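Local structure of acetyl xylan esterase (Paenibacillus sp. R4, 6AGQ) at residues A[284-289]-A[293-298]; A[265-270]-A[314-319]; A[14-19]-A[211-216]; A[179-184]-A[189-194]; A[270-273]-A[278-281]. The protein probably removes acetyl groups from acetylated xylan, as a cold-active esterase of the alpha/beta-hydrolase clan. One frame throughout, in Å; residues are numbered along the deposited sequence.

Interaction 1 of 5, residues A[284-289]-A[293-298]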
# COMPACT_ATOMS: atom_id res chain seq x y z
N ALA A 284 27.78 -12.43 -7.17
CA ALA A 284 28.98 -11.77 -7.61
C ALA A 284 30.17 -11.88 -6.67
O ALA A 284 31.31 -12.11 -7.13
CB ALA A 284 28.67 -10.30 -7.89
N ALA A 285 29.96 -11.63 -5.37
CA ALA A 285 31.01 -11.94 -4.36
C ALA A 285 31.30 -13.47 -4.22
O ALA A 285 32.47 -13.87 -4.32
CB ALA A 285 30.67 -11.32 -2.98
N TYR A 286 30.27 -14.30 -4.03
CA TYR A 286 30.40 -15.80 -3.98
C TYR A 286 31.27 -16.34 -5.13
O TYR A 286 32.18 -17.10 -4.92
CB TYR A 286 29.00 -16.47 -4.03
CG TYR A 286 29.03 -17.99 -3.96
CD1 TYR A 286 29.32 -18.62 -2.76
CD2 TYR A 286 28.81 -18.80 -5.09
CE1 TYR A 286 29.38 -19.97 -2.65
CE2 TYR A 286 28.87 -20.19 -4.99
CZ TYR A 286 29.16 -20.76 -3.75
OH TYR A 286 29.25 -22.14 -3.49
N ASN A 287 31.06 -15.85 -6.33
CA ASN A 287 31.79 -16.37 -7.51
C ASN A 287 33.24 -15.88 -7.62
O ASN A 287 33.98 -16.36 -8.49
CB ASN A 287 31.00 -16.07 -8.80
CG ASN A 287 29.79 -16.94 -8.95
OD1 ASN A 287 29.80 -18.07 -8.49
ND2 ASN A 287 28.73 -16.42 -9.55
N HIS A 288 33.64 -14.95 -6.76
CA HIS A 288 35.02 -14.50 -6.60
C HIS A 288 35.77 -15.04 -5.38
O HIS A 288 36.93 -14.80 -5.23
CB HIS A 288 35.05 -12.94 -6.56
CG HIS A 288 35.02 -12.31 -7.91
ND1 HIS A 288 33.91 -11.67 -8.41
CD2 HIS A 288 35.97 -12.26 -8.88
CE1 HIS A 288 34.18 -11.22 -9.62
NE2 HIS A 288 35.42 -11.56 -9.94
N LEU A 289 35.12 -15.77 -4.51
CA LEU A 289 35.81 -16.39 -3.36
C LEU A 289 36.96 -17.22 -3.87
O LEU A 289 36.81 -17.91 -4.87
CB LEU A 289 34.84 -17.25 -2.57
CG LEU A 289 33.72 -16.48 -1.83
CD1 LEU A 289 32.73 -17.46 -1.28
CD2 LEU A 289 34.26 -15.64 -0.68
N LYS A 293 33.97 -23.30 -0.93
CA LYS A 293 32.74 -22.61 -0.71
C LYS A 293 31.54 -23.46 -0.98
O LYS A 293 31.60 -24.41 -1.79
CB LYS A 293 32.67 -21.43 -1.64
CG LYS A 293 32.69 -21.82 -3.12
CD LYS A 293 32.64 -20.56 -3.98
CE LYS A 293 32.30 -20.87 -5.42
NZ LYS A 293 33.49 -20.71 -6.24
N GLU A 294 30.43 -23.07 -0.37
CA GLU A 294 29.16 -23.79 -0.44
C GLU A 294 28.13 -22.75 -0.31
O GLU A 294 28.37 -21.82 0.38
CB GLU A 294 28.97 -24.70 0.77
CG GLU A 294 29.73 -25.99 0.73
CD GLU A 294 29.59 -26.78 2.04
OE1 GLU A 294 30.65 -27.24 2.54
OE2 GLU A 294 28.44 -26.93 2.58
N VAL A 295 26.98 -22.95 -0.91
CA VAL A 295 25.91 -21.98 -0.95
C VAL A 295 24.61 -22.66 -0.50
O VAL A 295 24.44 -23.82 -0.74
CB VAL A 295 25.83 -21.32 -2.33
CG1 VAL A 295 25.39 -22.31 -3.45
CG2 VAL A 295 24.94 -20.09 -2.28
N ARG A 296 23.75 -21.97 0.26
CA ARG A 296 22.36 -22.43 0.44
C ARG A 296 21.43 -21.42 -0.27
O ARG A 296 21.44 -20.25 0.05
CB ARG A 296 22.00 -22.53 1.91
CG ARG A 296 22.84 -23.47 2.76
CD ARG A 296 22.68 -24.95 2.40
NE ARG A 296 23.60 -25.84 3.13
CZ ARG A 296 24.83 -26.22 2.74
NH1 ARG A 296 25.33 -25.81 1.57
NH2 ARG A 296 25.56 -27.04 3.51
N LEU A 297 20.63 -21.88 -1.24
CA LEU A 297 19.65 -21.05 -2.00
C LEU A 297 18.26 -21.28 -1.46
O LEU A 297 17.73 -22.38 -1.56
CB LEU A 297 19.68 -21.45 -3.47
CG LEU A 297 21.07 -21.60 -4.09
CD1 LEU A 297 21.02 -22.31 -5.44
CD2 LEU A 297 21.66 -20.22 -4.24
N TYR A 298 17.71 -20.29 -0.80
CA TYR A 298 16.34 -20.29 -0.31
C TYR A 298 15.48 -19.57 -1.38
O TYR A 298 15.40 -18.33 -1.44
CB TYR A 298 16.30 -19.66 1.09
CG TYR A 298 17.20 -20.42 2.04
CD1 TYR A 298 17.04 -21.80 2.22
CD2 TYR A 298 18.21 -19.79 2.76
CE1 TYR A 298 17.87 -22.54 3.08
CE2 TYR A 298 19.04 -20.53 3.64
CZ TYR A 298 18.87 -21.90 3.78
OH TYR A 298 19.68 -22.66 4.60
O HOH W 1 34.61 -18.36 -6.42

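Interaction 2 of 5, residues A[265-270]-A[314-319]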
# COMPACT_ATOMS: atom_id res chain seq x y z
N ARG A 265 37.30 -21.26 4.15
CA ARG A 265 36.16 -22.01 3.66
C ARG A 265 34.90 -21.24 3.98
O ARG A 265 34.77 -20.82 5.11
CB ARG A 265 36.13 -23.42 4.32
CG ARG A 265 34.92 -24.24 3.95
CD ARG A 265 34.88 -25.63 4.62
NE ARG A 265 36.14 -26.32 4.45
CZ ARG A 265 36.47 -27.14 3.44
NH1 ARG A 265 35.62 -27.46 2.45
NH2 ARG A 265 37.69 -27.70 3.46
N THR A 266 33.99 -21.10 3.03
CA THR A 266 32.84 -20.17 3.14
C THR A 266 31.51 -20.89 2.88
O THR A 266 31.42 -21.71 1.95
CB THR A 266 32.96 -19.06 2.11
OG1 THR A 266 34.21 -18.41 2.28
CG2 THR A 266 31.86 -18.00 2.27
N LEU A 267 30.51 -20.60 3.74
CA LEU A 267 29.12 -21.06 3.59
C LEU A 267 28.29 -19.82 3.50
O LEU A 267 28.08 -19.11 4.53
CB LEU A 267 28.62 -21.86 4.80
CG LEU A 267 27.11 -22.26 4.79
CD1 LEU A 267 26.82 -23.27 3.70
CD2 LEU A 267 26.62 -22.85 6.09
N MET A 268 27.79 -19.56 2.30
CA MET A 268 26.90 -18.47 2.03
C MET A 268 25.42 -18.83 1.84
O MET A 268 25.10 -19.67 1.03
CB MET A 268 27.40 -17.70 0.82
CG MET A 268 26.65 -16.38 0.69
SD MET A 268 27.09 -15.31 -0.67
CE MET A 268 28.85 -15.00 -0.39
N ALA A 269 24.52 -18.14 2.55
CA ALA A 269 23.09 -18.09 2.26
C ALA A 269 22.69 -16.98 1.28
O ALA A 269 23.06 -15.80 1.44
CB ALA A 269 22.30 -17.86 3.56
N ILE A 270 21.88 -17.35 0.29
CA ILE A 270 21.32 -16.35 -0.64
C ILE A 270 19.83 -16.60 -0.75
O ILE A 270 19.38 -17.75 -0.85
CB ILE A 270 21.97 -16.49 -2.01
CG1 ILE A 270 23.49 -16.35 -1.87
CG2 ILE A 270 21.37 -15.50 -3.02
CD1 ILE A 270 24.29 -16.56 -3.15
N MET A 314 25.34 -24.71 11.99
CA MET A 314 25.77 -25.68 12.99
C MET A 314 26.45 -26.87 12.38
O MET A 314 27.54 -27.16 12.78
CB MET A 314 24.64 -26.08 13.92
CG MET A 314 24.18 -24.93 14.82
SD MET A 314 22.71 -25.43 15.74
CE MET A 314 22.05 -23.87 16.34
N ARG A 315 25.84 -27.51 11.38
CA ARG A 315 26.47 -28.68 10.67
C ARG A 315 27.80 -28.33 9.98
O ARG A 315 28.75 -29.09 10.02
CB ARG A 315 25.55 -29.24 9.58
CG ARG A 315 24.29 -29.91 10.09
CD ARG A 315 23.53 -30.65 9.00
NE ARG A 315 22.28 -31.19 9.55
CZ ARG A 315 22.14 -32.35 10.22
NH1 ARG A 315 23.18 -33.19 10.42
NH2 ARG A 315 20.94 -32.67 10.69
N PHE A 316 27.82 -27.19 9.32
CA PHE A 316 29.01 -26.65 8.71
C PHE A 316 30.15 -26.41 9.70
O PHE A 316 31.29 -26.85 9.46
CB PHE A 316 28.62 -25.34 8.01
CG PHE A 316 29.72 -24.73 7.21
CD1 PHE A 316 30.11 -25.29 6.00
CD2 PHE A 316 30.33 -23.58 7.64
CE1 PHE A 316 31.14 -24.74 5.25
CE2 PHE A 316 31.32 -23.00 6.89
CZ PHE A 316 31.73 -23.58 5.70
N ILE A 317 29.82 -25.72 10.79
CA ILE A 317 30.76 -25.47 11.88
C ILE A 317 31.25 -26.78 12.52
O ILE A 317 32.46 -26.95 12.73
CB ILE A 317 30.16 -24.50 12.90
CG1 ILE A 317 30.27 -23.10 12.29
CG2 ILE A 317 30.91 -24.59 14.25
CD1 ILE A 317 29.38 -22.07 12.94
N GLU A 318 30.32 -27.69 12.82
CA GLU A 318 30.71 -28.99 13.41
C GLU A 318 31.59 -29.77 12.49
O GLU A 318 32.50 -30.44 12.96
CB GLU A 318 29.48 -29.83 13.80
CG GLU A 318 29.04 -29.68 15.25
CD GLU A 318 29.51 -30.86 16.08
OE1 GLU A 318 28.86 -31.94 15.97
OE2 GLU A 318 30.52 -30.72 16.80
N ALA A 319 31.34 -29.72 11.18
CA ALA A 319 32.18 -30.46 10.24
C ALA A 319 33.56 -29.94 10.02
O ALA A 319 34.47 -30.71 9.74
CB ALA A 319 31.47 -30.59 8.90

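Interaction 3 of 5, residues A[14-19]-A[211-216]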
# COMPACT_ATOMS: atom_id res chain seq x y z
N TYR A 14 27.67 -15.81 -12.93
CA TYR A 14 27.78 -14.35 -12.87
C TYR A 14 29.03 -13.94 -12.10
O TYR A 14 29.09 -14.06 -10.88
CB TYR A 14 26.53 -13.67 -12.28
CG TYR A 14 26.58 -12.15 -12.33
CD1 TYR A 14 26.90 -11.46 -13.50
CD2 TYR A 14 26.31 -11.39 -11.19
CE1 TYR A 14 26.94 -10.07 -13.54
CE2 TYR A 14 26.36 -10.00 -11.22
CZ TYR A 14 26.67 -9.33 -12.37
OH TYR A 14 26.73 -7.92 -12.35
N LYS A 15 30.00 -13.44 -12.82
CA LYS A 15 31.29 -13.14 -12.30
C LYS A 15 31.76 -11.83 -12.96
O LYS A 15 32.63 -11.83 -13.79
CB LYS A 15 32.21 -14.32 -12.58
CG LYS A 15 33.55 -14.17 -11.94
CD LYS A 15 34.31 -15.50 -11.89
CE LYS A 15 35.66 -15.17 -11.29
NZ LYS A 15 36.56 -16.31 -11.12
N PRO A 16 31.19 -10.69 -12.54
CA PRO A 16 31.58 -9.40 -13.12
C PRO A 16 33.02 -9.01 -12.78
O PRO A 16 33.61 -9.61 -11.88
CB PRO A 16 30.60 -8.41 -12.45
CG PRO A 16 30.36 -9.05 -11.10
CD PRO A 16 30.42 -10.51 -11.31
N GLU A 17 33.57 -8.03 -13.47
CA GLU A 17 34.97 -7.60 -13.30
C GLU A 17 35.20 -6.98 -11.90
O GLU A 17 34.34 -6.29 -11.34
CB GLU A 17 35.39 -6.65 -14.48
CG GLU A 17 36.10 -5.33 -14.14
CD GLU A 17 36.40 -4.41 -15.36
OE1 GLU A 17 35.74 -4.49 -16.42
OE2 GLU A 17 37.32 -3.57 -15.26
N LEU A 18 36.35 -7.26 -11.30
CA LEU A 18 36.69 -6.59 -10.05
C LEU A 18 36.89 -5.06 -10.26
O LEU A 18 37.35 -4.60 -11.29
CB LEU A 18 37.90 -7.21 -9.36
CG LEU A 18 37.75 -8.68 -8.95
CD1 LEU A 18 39.10 -9.27 -8.53
CD2 LEU A 18 36.73 -8.83 -7.82
N THR A 19 36.50 -4.29 -9.26
CA THR A 19 36.59 -2.87 -9.28
C THR A 19 37.68 -2.37 -8.35
O THR A 19 37.80 -1.16 -8.19
CB THR A 19 35.26 -2.30 -8.81
OG1 THR A 19 35.01 -2.73 -7.45
CG2 THR A 19 34.12 -2.81 -9.77
N LEU A 211 26.68 -4.60 1.25
CA LEU A 211 28.01 -4.04 0.89
C LEU A 211 28.72 -4.80 -0.24
O LEU A 211 29.96 -4.85 -0.27
CB LEU A 211 28.97 -3.94 2.10
CG LEU A 211 28.33 -3.44 3.41
CD1 LEU A 211 29.14 -3.73 4.68
CD2 LEU A 211 28.01 -1.96 3.27
N CYS A 212 27.96 -5.35 -1.18
CA CYS A 212 28.54 -6.08 -2.32
C CYS A 212 28.03 -5.46 -3.60
O CYS A 212 26.87 -5.08 -3.71
CB CYS A 212 28.19 -7.59 -2.33
SG CYS A 212 28.79 -8.55 -0.89
N HIS A 213 28.92 -5.43 -4.59
CA HIS A 213 28.67 -4.96 -5.91
C HIS A 213 27.87 -3.66 -5.94
O HIS A 213 26.77 -3.64 -6.50
CB HIS A 213 28.03 -6.13 -6.69
CG HIS A 213 28.16 -6.02 -8.17
ND1 HIS A 213 28.97 -5.08 -8.77
CD2 HIS A 213 27.61 -6.74 -9.17
CE1 HIS A 213 28.88 -5.20 -10.09
NE2 HIS A 213 28.05 -6.19 -10.36
N PHE A 214 28.40 -2.62 -5.27
CA PHE A 214 27.69 -1.34 -5.02
C PHE A 214 26.96 -0.68 -6.21
O PHE A 214 25.84 -0.22 -6.07
CB PHE A 214 28.60 -0.29 -4.42
CG PHE A 214 28.88 -0.48 -2.93
CD1 PHE A 214 27.90 -0.22 -1.98
CD2 PHE A 214 30.14 -0.90 -2.50
CE1 PHE A 214 28.14 -0.37 -0.63
CE2 PHE A 214 30.39 -1.06 -1.16
CZ PHE A 214 29.39 -0.79 -0.22
N ARG A 215 27.63 -0.55 -7.33
CA ARG A 215 27.07 0.15 -8.46
C ARG A 215 25.86 -0.61 -9.05
O ARG A 215 24.91 -0.01 -9.48
CB ARG A 215 28.14 0.35 -9.51
CG ARG A 215 27.72 1.29 -10.63
CD ARG A 215 28.64 1.11 -11.82
NE ARG A 215 29.90 1.83 -11.62
CZ ARG A 215 30.07 3.12 -11.88
NH1 ARG A 215 29.08 3.92 -12.35
NH2 ARG A 215 31.26 3.64 -11.66
N ARG A 216 25.86 -1.92 -8.98
CA ARG A 216 24.70 -2.69 -9.40
C ARG A 216 23.53 -2.61 -8.39
O ARG A 216 22.39 -2.40 -8.78
CB ARG A 216 25.07 -4.12 -9.71
CG ARG A 216 23.91 -4.90 -10.29
CD ARG A 216 24.30 -6.33 -10.64
NE ARG A 216 23.09 -7.10 -10.91
CZ ARG A 216 22.41 -7.11 -12.08
NH1 ARG A 216 21.29 -7.82 -12.17
NH2 ARG A 216 22.83 -6.43 -13.14

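Interaction 4 of 5, residues A[179-184]-A[189-194]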
# COMPACT_ATOMS: atom_id res chain seq x y z
N ILE A 179 38.78 -20.00 14.29
CA ILE A 179 37.90 -18.82 14.31
C ILE A 179 36.93 -18.81 13.11
O ILE A 179 37.36 -18.97 11.96
CB ILE A 179 38.72 -17.54 14.23
CG1 ILE A 179 39.70 -17.43 15.42
CG2 ILE A 179 37.83 -16.29 14.16
CD1 ILE A 179 40.73 -16.32 15.18
N ALA A 180 35.63 -18.60 13.37
CA ALA A 180 34.65 -18.38 12.32
C ALA A 180 34.04 -17.00 12.47
O ALA A 180 33.94 -16.49 13.60
CB ALA A 180 33.58 -19.42 12.35
N VAL A 181 33.71 -16.39 11.34
CA VAL A 181 33.09 -15.03 11.27
C VAL A 181 31.73 -15.19 10.60
O VAL A 181 31.61 -15.93 9.61
CB VAL A 181 33.99 -13.97 10.59
CG1 VAL A 181 35.17 -13.58 11.47
CG2 VAL A 181 34.52 -14.45 9.27
N TYR A 182 30.67 -14.58 11.19
CA TYR A 182 29.27 -14.84 10.81
C TYR A 182 28.47 -13.55 10.94
O TYR A 182 28.77 -12.72 11.76
CB TYR A 182 28.67 -15.95 11.67
CG TYR A 182 27.20 -15.88 11.88
CD1 TYR A 182 26.32 -16.06 10.81
CD2 TYR A 182 26.66 -15.60 13.12
CE1 TYR A 182 24.94 -15.91 10.94
CE2 TYR A 182 25.29 -15.49 13.29
CZ TYR A 182 24.43 -15.64 12.20
OH TYR A 182 23.08 -15.50 12.32
N GLY A 183 27.46 -13.39 10.10
CA GLY A 183 26.55 -12.27 10.16
C GLY A 183 25.60 -12.21 9.01
O GLY A 183 25.93 -12.67 7.88
N GLY A 184 24.44 -11.66 9.28
CA GLY A 184 23.46 -11.40 8.25
C GLY A 184 23.44 -9.96 7.75
O GLY A 184 23.51 -9.00 8.53
N GLY A 189 28.36 -8.79 5.01
CA GLY A 189 29.41 -7.91 4.46
C GLY A 189 30.60 -7.72 5.36
O GLY A 189 31.77 -7.79 4.89
N LEU A 190 30.35 -7.46 6.66
CA LEU A 190 31.45 -7.37 7.63
C LEU A 190 32.24 -8.66 7.78
O LEU A 190 33.43 -8.56 8.02
CB LEU A 190 31.04 -6.87 9.08
CG LEU A 190 30.26 -5.52 9.05
CD1 LEU A 190 29.88 -4.94 10.40
CD2 LEU A 190 31.06 -4.49 8.25
N ALA A 191 31.61 -9.83 7.76
CA ALA A 191 32.36 -11.08 7.82
C ALA A 191 33.17 -11.32 6.52
O ALA A 191 34.24 -11.94 6.60
CB ALA A 191 31.46 -12.29 8.04
N LEU A 192 32.68 -10.92 5.37
CA LEU A 192 33.53 -11.02 4.14
C LEU A 192 34.76 -10.06 4.28
O LEU A 192 35.87 -10.40 3.86
CB LEU A 192 32.74 -10.68 2.85
CG LEU A 192 31.64 -11.63 2.39
CD1 LEU A 192 30.95 -11.08 1.14
CD2 LEU A 192 32.15 -13.02 2.08
N ALA A 193 34.54 -8.89 4.89
CA ALA A 193 35.65 -7.93 5.14
C ALA A 193 36.68 -8.54 6.10
O ALA A 193 37.89 -8.42 5.94
CB ALA A 193 35.11 -6.63 5.72
N ALA A 194 36.20 -9.12 7.16
CA ALA A 194 37.09 -9.66 8.18
C ALA A 194 37.94 -10.75 7.62
O ALA A 194 39.14 -10.76 7.80
CB ALA A 194 36.31 -10.18 9.34

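Interaction 5 of 5, residues A[270-273]-A[278-281]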
# COMPACT_ATOMS: atom_id res chain seq x y z
N ILE A 270 21.88 -17.35 0.29
CA ILE A 270 21.32 -16.35 -0.64
C ILE A 270 19.83 -16.60 -0.75
O ILE A 270 19.38 -17.75 -0.85
CB ILE A 270 21.97 -16.49 -2.01
CG1 ILE A 270 23.49 -16.35 -1.87
CG2 ILE A 270 21.37 -15.50 -3.02
CD1 ILE A 270 24.29 -16.56 -3.15
N THR A 271 19.07 -15.54 -0.73
CA THR A 271 17.64 -15.62 -0.75
C THR A 271 17.19 -15.00 -2.06
O THR A 271 17.53 -13.85 -2.34
CB THR A 271 17.03 -14.88 0.48
OG1 THR A 271 17.72 -13.65 0.68
CG2 THR A 271 17.23 -15.74 1.77
N LEU A 272 16.47 -15.77 -2.87
CA LEU A 272 16.25 -15.38 -4.26
C LEU A 272 15.23 -14.29 -4.49
O LEU A 272 15.20 -13.72 -5.54
CB LEU A 272 15.87 -16.58 -5.12
CG LEU A 272 16.97 -17.60 -5.44
CD1 LEU A 272 16.47 -18.58 -6.49
CD2 LEU A 272 18.27 -16.95 -5.92
N GLN A 273 14.36 -14.04 -3.52
CA GLN A 273 13.35 -13.00 -3.61
C GLN A 273 13.80 -11.70 -2.91
O GLN A 273 13.02 -10.77 -2.78
CB GLN A 273 12.01 -13.47 -2.96
CG GLN A 273 11.36 -14.72 -3.56
CD GLN A 273 11.34 -14.74 -5.08
OE1 GLN A 273 10.91 -13.77 -5.73
NE2 GLN A 273 11.87 -15.80 -5.65
N PRO A 278 20.07 -7.92 -3.33
CA PRO A 278 19.56 -8.71 -4.45
C PRO A 278 20.55 -9.80 -4.79
O PRO A 278 21.75 -9.55 -4.68
CB PRO A 278 19.48 -7.72 -5.59
CG PRO A 278 19.55 -6.37 -4.94
CD PRO A 278 20.46 -6.57 -3.76
N PRO A 279 20.04 -10.99 -5.15
CA PRO A 279 20.86 -12.17 -5.26
C PRO A 279 22.01 -12.07 -6.27
O PRO A 279 23.04 -12.69 -6.06
CB PRO A 279 19.86 -13.26 -5.62
CG PRO A 279 18.74 -12.53 -6.26
CD PRO A 279 18.66 -11.23 -5.61
N SER A 280 21.89 -11.26 -7.31
CA SER A 280 23.03 -11.06 -8.24
C SER A 280 24.24 -10.44 -7.59
O SER A 280 25.39 -10.68 -8.00
CB SER A 280 22.65 -10.22 -9.44
OG SER A 280 22.08 -8.97 -9.04
N THR A 281 24.02 -9.64 -6.57
CA THR A 281 25.15 -9.00 -5.88
C THR A 281 25.82 -9.99 -4.89
O THR A 281 27.02 -9.98 -4.70
CB THR A 281 24.74 -7.67 -5.20
OG1 THR A 281 23.75 -7.87 -4.17
CG2 THR A 281 24.25 -6.68 -6.27

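Interaction 1 of 5, residues A[284-289]-A[293-298]
Three groups grip water 1: it accepts a short bond from Lys-293 NZ, 2.6 Å away, and donates to Leu-289 O at 2.7 Å and to Tyr-286 O at 3.1 Å. The lysine ammonium is thereby tied, through one water, to the two carbonyls at the ends of the type I turn 286-289, which leads out of helix 279-286. A bend at the last torsion of the lysine (chi4 -107°) turns NZ toward that water, while CD and CE lie over one face of the Tyr-286 ring and CG near OH. Lys-293 CD stands 3.7 Å from the ring centroid in a CH-pi contact; NZ is farther off, so any cation-pi attraction is weak. Lysine suits the place because its methylenes can coat an aromatic face and still carry a charge to polar groups beyond it. On the opposite face sits Val-295 CB, 4.1 Å from the same centroid, so the ring is held between side chains two residues apart on one strand. With CG anti to the backbone N (chi1 -179°), Tyr-286 reaches across to place OH 3.4 Å from Glu-294 C. Leu-289 CD1 adds an apolar touch on Lys-293 CB. Met-268 of the adjoining strand also packs on Tyr-286. The arrangement belongs to the beta-alpha-beta crossover formed by strand 265-271, helix 279-286 and strand 293-298, outermost in the sheet of this chain.

Interaction 2 of 5, residues A[265-270]-A[314-319]
Leu-267 and Phe-316 both set CG opposite the backbone N (chi1 174° and -174°), and the two side chains run alongside one another, pointing contrary ways. Leu-267 CB comes to rest over the centre of the phenyl ring, 3.5 Å from its centroid and only 8° off the normal, a CH-pi contact squarely over the face. Beyond it, Leu-267 CD2 turns back to the root of the aromatic side chain and lies 3.7 Å from Phe-316 CB. Arg-265, two residues earlier on the same side of the strand, crosses the far end of the ring with its methylenes, CG being 3.7 Å from Phe-316 CZ. The bend at chi3 then directs the guanidinium onward to Tyr-320, with which it makes a cation-pi pair. Phenylalanine suits this place because one broad ring meets leucine and the aliphatic part of arginine together, with no polar group to satisfy. The helix segment runs almost exactly antiparallel to the strand segment, their axes 10.2 Å apart, a separation that the ring spans. Phe-316 also touches Leu-203 and Leu-205 of strand 203-207 and Glu-294 of strand 293-298, so the C-terminal helix 309-320 packs across three neighbouring strands of the central sheet.

Interaction 3 of 5, residues A[14-19]-A[211-216]
This is a polar contact at the protein surface, joining the N-terminal loop between helices 8-11 and 24-36 to the start of helix 214-219. At its centre His-213 NE2 donates a hydrogen bond to Tyr-14 OH, 2.9 Å away, with an N-H...O angle of 145°. The tyrosine oxygen lies in the plane of the imidazole, at its edge, and the two side chains approach from opposite directions. Each has CG anti to its own backbone N (chi1 -175° for Tyr-14, -158° for His-213), which extends both rings toward each other across the contact. Pro-16 supports both partners: its CD packs over the centre of the Tyr-14 ring, while CG lies 3.8 Å from His-213 NE2. A rigid proline fits here, since it offers a compact apolar surface on a loop without regular structure. From the helix side, Arg-216 CB covers the centre of one imidazole face, and its extended chain carries CD to within 3.4 Å of Tyr-14 OH. The guanidinium does not end on the tyrosine; NE is bound instead by Ser-280 OG. His-213 occupies the N-cap position, and its backbone N is held by Asp-254. A zinc ion lies about 6 Å from the His-213 side chain. With NE2 as the donor, the proton probably sits on that nitrogen, and the neighbouring arginine would probably disfavour a second proton and make the tyrosine hydroxyl somewhat more acidic.

Interaction 4 of 5, residues A[179-184]-A[189-194]
A probable nucleophile elbow provides this buried contact: the Gly-183, Ser-185, Gly-187 pattern spans the join of strand 179-184 and helix 186-197, which turns back along one side of the strand. The two segments run nearly antiparallel at 155°, with axes only 7.0 Å apart. Val-181 is the main strand residue in the interface. Its two methyls are divided between successive turns of the helix: CG2 lies 3.9 Å from Ala-191 CB, and CG1 lies 4.2 Å from Ala-194 CB. The branch follows from chi1 of -72°, which places CG2 between the backbone N and the carbonyl carbon and brings it also to 3.7 Å from Ala-191 O. Ala-191 CB presses against the strand backbone itself, 4.0 Å from Tyr-182 N. Alanine suits both helical positions, for a single methyl lets the backbones come this close, the CA atoms of Val-181 and Ala-191 being 5.3 Å apart. Gly-183, without a side chain, keeps the strand thin here. Tyr-182 starts away from the helix and touches Leu-205 of the neighbouring strand 203-207. Close packing of a central strand on the following helix through alanine and glycine is consistent with a nucleophile elbow, as in alpha/beta-hydrolases.

Interaction 5 of 5, residues A[270-273]-A[278-281]
Pro-279, first residue of helix 279-286, carries the contact at the point where the beta-alpha-beta crossover leaves strand 265-271. Its CB meets two branched side chains, lying 3.7 Å from Ile-270 CG2 and 4.0 Å from Leu-272 CD2. One atom farther round the ring, CG comes to 3.8 Å from Leu-272 O, so the pyrrolidine rests on side chains and backbone together. Proline suits the first turn of a helix, where its missing N-H costs no helical hydrogen bond and its ring stiffens the start. Ile-270 offers CG2 because that methyl stands opposite the backbone N, while CG1 (chi1 -57°) takes the other branch, whose CD1 packs on Val-295; Ile-270 also touches Cys-282 and Phe-283. Leu-272, just past the strand's end, begins by pointing away from the helix, and its CD2 branch then comes back to meet the proline at about a right angle. Leu-11 of helix 8-11 packs against both Leu-272 and Pro-279. Just before the proline, Pro-278 holds the N-cap position and its carbonyl receives two bonds from one residue. Thr-281 N donates to Pro-278 O at 3.0 Å, and Thr-281 OG1 approaches the same oxygen in the carbonyl plane, 2.7 Å away.

In the fold
From the N terminus, interaction 3 opens first and closes 192 residues later, tying the early loop to helix 214-219; interaction 4, a short closure at the central strand 179-184, falls within that span. Interaction 2 then opens on strand 265-271 and closes on the C-terminal helix. Interaction 5 starts from the end of the same strand, sharing Ile-270, and closes early on helix 279-286; interaction 1 follows, wholly within the span of interaction 2. Backbone hydrogen bonds between strands 265-271 and 293-298 link interactions 1, 2 and 5. Interaction 3 reaches Ser-280 in helix 279-286 and Asn-287 in the turn 286-289, and touches interaction 4 where Cys-212 meets Leu-192.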